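Local coordinates for carbonic anhydrase (Neosartorya fumigata, PDB 7COI), which probably catalyses the reversible hydration of carbon dioxide to hydrogencarbonate and a proton, as a beta-class carbonic anhydrase with one zinc ion per subunit, at residues I143-I147 / L226-E230; V171-K177 / G254-V259. All blocks are in the same frame, centred on the assembly; numbering follows the deposited sequence.

Interactions 1 and 2 adjoin in one buried core, their centres about 10 Å apart, and their segments alternate along the chain. Helix 216-236, which carries 226-230, lies against the strand pair of interaction 2: Val228 CG2 is 3.4 Å from Gly174 N, and Val228 CG1 is 3.5 Å from Gly254 CA. Asn145, from the loop, also touches strand 169-175, with OD1 3.4 Å from Gly174 CA and CG 3.4 Å from Cys173 O. Both contacts reach the metal site. In interaction 2, His175 NE2 binds zinc at 2.1 Å, alongside Cys119 and Cys178; in interaction 1, Ala144 CB lies 4.9 Å from the zinc ion without binding it.

Interaction 1: I143-I147 / L226-E230; sequences IANVI and LNVKE
Asn227, on helix 216-236, points its CA-CB bond at loop 143-147 and loses the most surface here (65 Å²), followed by Asn145 (40 Å²) and Val228 (19 Å²). The helix backbone is regular, with Glu230 N hydrogen-bonded to Leu226 O at 2.9 Å. The loop instead turns through two residues of positive phi, Ala144 (phi/psi 63/29) and Asn145 (48/46), before Val146 extends (-90/132). CA atoms pair Val146 with Asn227 at 7.1 Å and Asn145 with Val228 at 7.6 Å, a gap bridged by the Asn227 side chain and three waters. With chi1 t, Asn227 sends ND2 to Ala144 O at 2.8 Å, a weak hydrogen bond (122°). Asn145 ND2 (chi1 p) lies 3.8 Å from Val228 CG2 and 3.4 Å from Asn227 ND2; the two ND2 donors share a water as acceptor, each at 3.0 Å. A second water donates to Asn145 O (2.6 Å) and Asn227 O (2.8 Å). The third accepts from Ile147 N (2.8 Å) and donates to Asn227 OD1 (3.1 Å). The weak bond and waters join the loop after strand 137-142 to helix 216-236 beside the zinc site of the beta-carbonic anhydrase fold, where Asn145 touches Cys119 and Ala144 touches Cys178.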
loop_
_atom_site.group_PDB
_atom_site.type_symbol
_atom_site.label_atom_id
_atom_site.label_comp_id
_atom_site.label_asym_id
_atom_site.label_seq_id
_atom_site.Cartn_x
_atom_site.Cartn_y
_atom_site.Cartn_z
ATOM N N ILE A 143 12.015 0.642 -7.458
ATOM C CA ILE A 143 13.039 -0.434 -7.316
ATOM C C ILE A 143 12.697 -1.613 -8.248
ATOM O O ILE A 143 11.651 -2.282 -8.055
ATOM C CB ILE A 143 13.214 -0.893 -5.872
ATOM C CG1 ILE A 143 13.702 0.251 -4.978
ATOM C CG2 ILE A 143 14.175 -2.080 -5.839
ATOM C CD1 ILE A 143 15.010 0.899 -5.398
ATOM N N ALA A 144 13.557 -1.844 -9.240
ATOM C CA ALA A 144 13.489 -2.984 -10.184
ATOM C C ALA A 144 12.222 -2.945 -11.032
ATOM O O ALA A 144 11.805 -4.013 -11.531
ATOM C CB ALA A 144 13.552 -4.283 -9.419
ATOM N N ASN A 145 11.669 -1.756 -11.302
ATOM C CA ASN A 145 10.570 -1.602 -12.297
ATOM C C ASN A 145 9.507 -2.679 -12.004
ATOM O O ASN A 145 8.965 -3.258 -12.952
ATOM C CB ASN A 145 11.108 -1.610 -13.748
ATOM C CG ASN A 145 12.049 -2.750 -14.127
ATOM O OD1 ASN A 145 13.246 -2.656 -13.912
ATOM N ND2 ASN A 145 11.510 -3.809 -14.729
ATOM N N VAL A 146 9.126 -2.860 -10.736
ATOM C CA VAL A 146 8.160 -3.910 -10.309
ATOM C C VAL A 146 6.753 -3.330 -10.372
ATOM O O VAL A 146 6.524 -2.213 -9.887
ATOM C CB VAL A 146 8.485 -4.449 -8.904
ATOM C CG1 VAL A 146 7.421 -5.410 -8.390
ATOM C CG2 VAL A 146 9.832 -5.121 -8.897
ATOM N N ILE A 147 5.834 -4.071 -10.983
ATOM C CA ILE A 147 4.390 -3.731 -10.979
ATOM C C ILE A 147 3.682 -4.645 -9.999
ATOM O O ILE A 147 3.369 -5.797 -10.362
ATOM C CB ILE A 147 3.761 -3.797 -12.383
ATOM C CG1 ILE A 147 4.615 -3.050 -13.411
ATOM C CG2 ILE A 147 2.329 -3.301 -12.343
ATOM C CD1 ILE A 147 3.840 -2.314 -14.456
ATOM N N LEU A 226 12.079 -11.797 -17.155
ATOM C CA LEU A 226 10.837 -12.425 -16.642
ATOM C C LEU A 226 10.029 -11.365 -15.883
ATOM O O LEU A 226 8.805 -11.334 -16.030
ATOM C CB LEU A 226 11.187 -13.617 -15.753
ATOM C CG LEU A 226 11.719 -14.854 -16.486
ATOM C CD1 LEU A 226 12.244 -15.802 -15.451
ATOM C CD2 LEU A 226 10.642 -15.483 -17.357
ATOM N N ASN A 227 10.711 -10.464 -15.183
ATOM C CA ASN A 227 10.055 -9.367 -14.411
ATOM C C ASN A 227 9.386 -8.383 -15.363
ATOM O O ASN A 227 8.236 -7.929 -15.081
ATOM C CB ASN A 227 11.066 -8.712 -13.479
ATOM C CG ASN A 227 10.433 -7.637 -12.632
ATOM O OD1 ASN A 227 9.383 -7.883 -12.039
ATOM N ND2 ASN A 227 11.047 -6.451 -12.626
ATOM N N VAL A 228 10.049 -8.017 -16.470
ATOM C CA VAL A 228 9.444 -7.091 -17.462
ATOM C C VAL A 228 8.206 -7.784 -18.032
ATOM O O VAL A 228 7.167 -7.153 -18.143
ATOM C CB VAL A 228 10.448 -6.691 -18.566
ATOM C CG1 VAL A 228 9.745 -5.982 -19.709
ATOM C CG2 VAL A 228 11.590 -5.831 -18.001
ATOM N N LYS A 229 8.305 -9.056 -18.382
ATOM C CA LYS A 229 7.150 -9.749 -19.029
ATOM C C LYS A 229 5.976 -9.848 -18.052
ATOM O O LYS A 229 4.836 -9.643 -18.453
ATOM C CB LYS A 229 7.621 -11.105 -19.544
ATOM C CG LYS A 229 8.478 -11.019 -20.793
ATOM C CD LYS A 229 9.206 -12.326 -21.086
ATOM C CE LYS A 229 10.118 -12.250 -22.293
ATOM N NZ LYS A 229 10.988 -13.444 -22.404
ATOM N N GLU A 230 6.238 -10.170 -16.794
ATOM C CA GLU A 230 5.215 -10.270 -15.733
ATOM C C GLU A 230 4.613 -8.883 -15.502
ATOM O O GLU A 230 3.369 -8.788 -15.305
ATOM C CB GLU A 230 5.810 -10.867 -14.453
ATOM C CG GLU A 230 4.737 -11.306 -13.462
ATOM C CD GLU A 230 3.823 -12.425 -13.967
ATOM O OE1 GLU A 230 4.260 -13.158 -14.898
ATOM O OE2 GLU A 230 2.686 -12.551 -13.429
HETATM O O HOH W 1 13.192 -6.232 -14.676
HETATM O O HOH W 2 8.048 -5.164 -14.431
HETATM O O HOH W 3 6.663 -6.495 -12.111
#

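Interaction 2: V171-K177 / G254-V259; sequences VICGHTK and GLIYDV. With ZN (zinc ion), chain F.
The zinc site of this beta-class carbonic anhydrase lies at the C-terminal ends of strands 114-119 and 169-175; here 169-175 pairs in parallel with 251-257 in the central sheet of the alpha/beta fold. The segment axes approach to 4.3 Å, crossing at -29°. In register, Ile172 faces Gly254, Cys173 Leu255, Gly174 Ile256 and His175 Tyr257 (CA-CA 4.4 to 5.1 Å). The parallel ladder of hydrogen bonds runs from Leu255 N to Ile172 O (2.9 Å), Gly174 N to Leu255 O (3.0 Å), Tyr257 N to Gly174 O (2.9 Å) and Thr176 N to Tyr257 O (3.0 Å). On the face bearing Cys173, Leu255, His175 and Tyr257, Cys173 SG packs 4.0 Å from Leu255 CB and 3.8 Å from Tyr257 CB, while Val171 CG1 meets Leu255 CD1 at 3.5 Å. Phe81 of the second subunit packs on Val171 and Leu255. On the other face, a CB on Gly174 would lie a tight 3.1 Å from Ile256 CD1. His175, chi1 p, places NE2 2.1 Å from zinc, alongside Cys119 and Cys178; its ND1 makes a weak 2.8 Å hydrogen bond to Thr176 O and lies 3.6 Å from Val259 CG1. Thr176 OG1 (chi1 p) accepts from Val259 N (3.2 Å), and one water lies 2.7 Å from both Thr176 OG1 and Asp258 OD1, donating to the latter, which also accepts from Gly260 N.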
loop_
_atom_site.group_PDB
_atom_site.type_symbol
_atom_site.label_atom_id
_atom_site.label_comp_id
_atom_site.label_asym_id
_atom_site.label_seq_id
_atom_site.Cartn_x
_atom_site.Cartn_y
_atom_site.Cartn_z
ATOM N N VAL A 171 5.829 1.668 -21.882
ATOM C CA VAL A 171 7.085 0.925 -21.953
ATOM C C VAL A 171 7.451 0.508 -20.532
ATOM O O VAL A 171 7.510 1.388 -19.665
ATOM C CB VAL A 171 8.185 1.804 -22.572
ATOM C CG1 VAL A 171 9.517 1.092 -22.579
ATOM C CG2 VAL A 171 7.797 2.313 -23.950
ATOM N N ILE A 172 7.690 -0.765 -20.311
ATOM C CA ILE A 172 8.341 -1.260 -19.083
ATOM C C ILE A 172 9.756 -1.591 -19.486
ATOM O O ILE A 172 9.956 -2.447 -20.374
ATOM C CB ILE A 172 7.605 -2.440 -18.422
ATOM C CG1 ILE A 172 6.177 -2.064 -18.050
ATOM C CG2 ILE A 172 8.391 -2.919 -17.210
ATOM C CD1 ILE A 172 5.379 -3.223 -17.463
ATOM N N CYS A 173 10.713 -0.946 -18.834
ATOM C CA CYS A 173 12.144 -1.113 -19.121
ATOM C C CYS A 173 12.823 -1.666 -17.884
ATOM O O CYS A 173 12.902 -0.958 -16.879
ATOM C CB CYS A 173 12.748 0.206 -19.588
ATOM S SG CYS A 173 14.477 0.013 -20.077
ATOM N N GLY A 174 13.293 -2.910 -17.985
ATOM C CA GLY A 174 14.250 -3.495 -17.032
ATOM C C GLY A 174 15.671 -3.225 -17.476
ATOM O O GLY A 174 15.877 -2.577 -18.522
ATOM N N HIS A 175 16.666 -3.648 -16.702
ATOM C CA HIS A 175 18.056 -3.317 -17.100
ATOM C C HIS A 175 18.982 -4.403 -16.570
ATOM O O HIS A 175 18.617 -5.163 -15.649
ATOM C CB HIS A 175 18.455 -1.879 -16.727
ATOM C CG HIS A 175 18.560 -1.756 -15.255
ATOM N ND1 HIS A 175 19.795 -1.751 -14.616
ATOM C CD2 HIS A 175 17.607 -1.719 -14.298
ATOM C CE1 HIS A 175 19.623 -1.696 -13.324
ATOM N NE2 HIS A 175 18.306 -1.646 -13.134
ATOM N N THR A 176 20.140 -4.502 -17.203
ATOM C CA THR A 176 21.223 -5.403 -16.769
ATOM C C THR A 176 21.818 -4.831 -15.482
ATOM O O THR A 176 21.807 -3.574 -15.292
ATOM C CB THR A 176 22.244 -5.597 -17.904
ATOM O OG1 THR A 176 22.900 -4.352 -18.146
ATOM C CG2 THR A 176 21.592 -6.100 -19.167
ATOM N N LYS A 177 22.371 -5.702 -14.643
ATOM C CA LYS A 177 23.037 -5.310 -13.368
ATOM C C LYS A 177 22.026 -4.634 -12.422
ATOM O O LYS A 177 22.411 -3.684 -11.741
ATOM C CB LYS A 177 24.212 -4.383 -13.656
ATOM C CG LYS A 177 25.169 -4.891 -14.736
ATOM C CD LYS A 177 25.944 -6.088 -14.287
ATOM C CE LYS A 177 27.048 -5.724 -13.309
ATOM N NZ LYS A 177 27.159 -6.659 -12.155
ATOM N N GLY A 254 8.019 -4.217 -23.776
ATOM C CA GLY A 254 9.044 -4.617 -22.809
ATOM C C GLY A 254 10.408 -4.378 -23.388
ATOM O O GLY A 254 10.655 -4.820 -24.549
ATOM N N LEU A 255 11.277 -3.699 -22.623
ATOM C CA LEU A 255 12.667 -3.419 -23.029
ATOM C C LEU A 255 13.595 -3.908 -21.941
ATOM O O LEU A 255 13.183 -3.941 -20.752
ATOM C CB LEU A 255 12.913 -1.927 -23.246
ATOM C CG LEU A 255 12.037 -1.228 -24.273
ATOM C CD1 LEU A 255 12.395 0.244 -24.357
ATOM C CD2 LEU A 255 12.196 -1.863 -25.653
ATOM N N ILE A 256 14.834 -4.204 -22.339
ATOM C CA ILE A 256 15.996 -4.304 -21.423
ATOM C C ILE A 256 17.034 -3.273 -21.850
ATOM O O ILE A 256 17.404 -3.211 -23.052
ATOM C CB ILE A 256 16.584 -5.719 -21.370
ATOM C CG1 ILE A 256 15.590 -6.736 -20.790
ATOM C CG2 ILE A 256 17.902 -5.704 -20.637
ATOM C CD1 ILE A 256 15.223 -6.576 -19.312
ATOM N N TYR A 257 17.500 -2.485 -20.880
ATOM C CA TYR A 257 18.562 -1.473 -21.040
ATOM C C TYR A 257 19.865 -2.108 -20.609
ATOM O O TYR A 257 19.954 -2.576 -19.482
ATOM C CB TYR A 257 18.274 -0.223 -20.213
ATOM C CG TYR A 257 19.338 0.829 -20.339
ATOM C CD1 TYR A 257 19.597 1.410 -21.576
ATOM C CD2 TYR A 257 20.166 1.171 -19.265
ATOM C CE1 TYR A 257 20.582 2.367 -21.711
ATOM C CE2 TYR A 257 21.156 2.132 -19.399
ATOM C CZ TYR A 257 21.362 2.736 -20.628
ATOM O OH TYR A 257 22.349 3.671 -20.799
ATOM N N ASP A 258 20.874 -2.094 -21.489
ATOM C CA ASP A 258 22.223 -2.621 -21.167
ATOM C C ASP A 258 23.025 -1.444 -20.615
ATOM O O ASP A 258 23.379 -0.516 -21.405
ATOM C CB ASP A 258 22.849 -3.259 -22.420
ATOM C CG ASP A 258 24.179 -3.931 -22.180
ATOM O OD1 ASP A 258 24.910 -3.489 -21.288
ATOM O OD2 ASP A 258 24.454 -4.913 -22.881
ATOM N N VAL A 259 23.303 -1.440 -19.314
ATOM C CA VAL A 259 23.972 -0.277 -18.661
ATOM C C VAL A 259 25.407 -0.143 -19.181
ATOM O O VAL A 259 25.980 0.941 -19.008
ATOM C CB VAL A 259 23.932 -0.378 -17.129
ATOM C CG1 VAL A 259 22.497 -0.379 -16.632
ATOM C CG2 VAL A 259 24.685 -1.595 -16.631
HETATM ZN ZN ZN F . 17.430 -1.803 -11.188
HETATM O O HOH W 4 25.344 -4.898 -19.072
#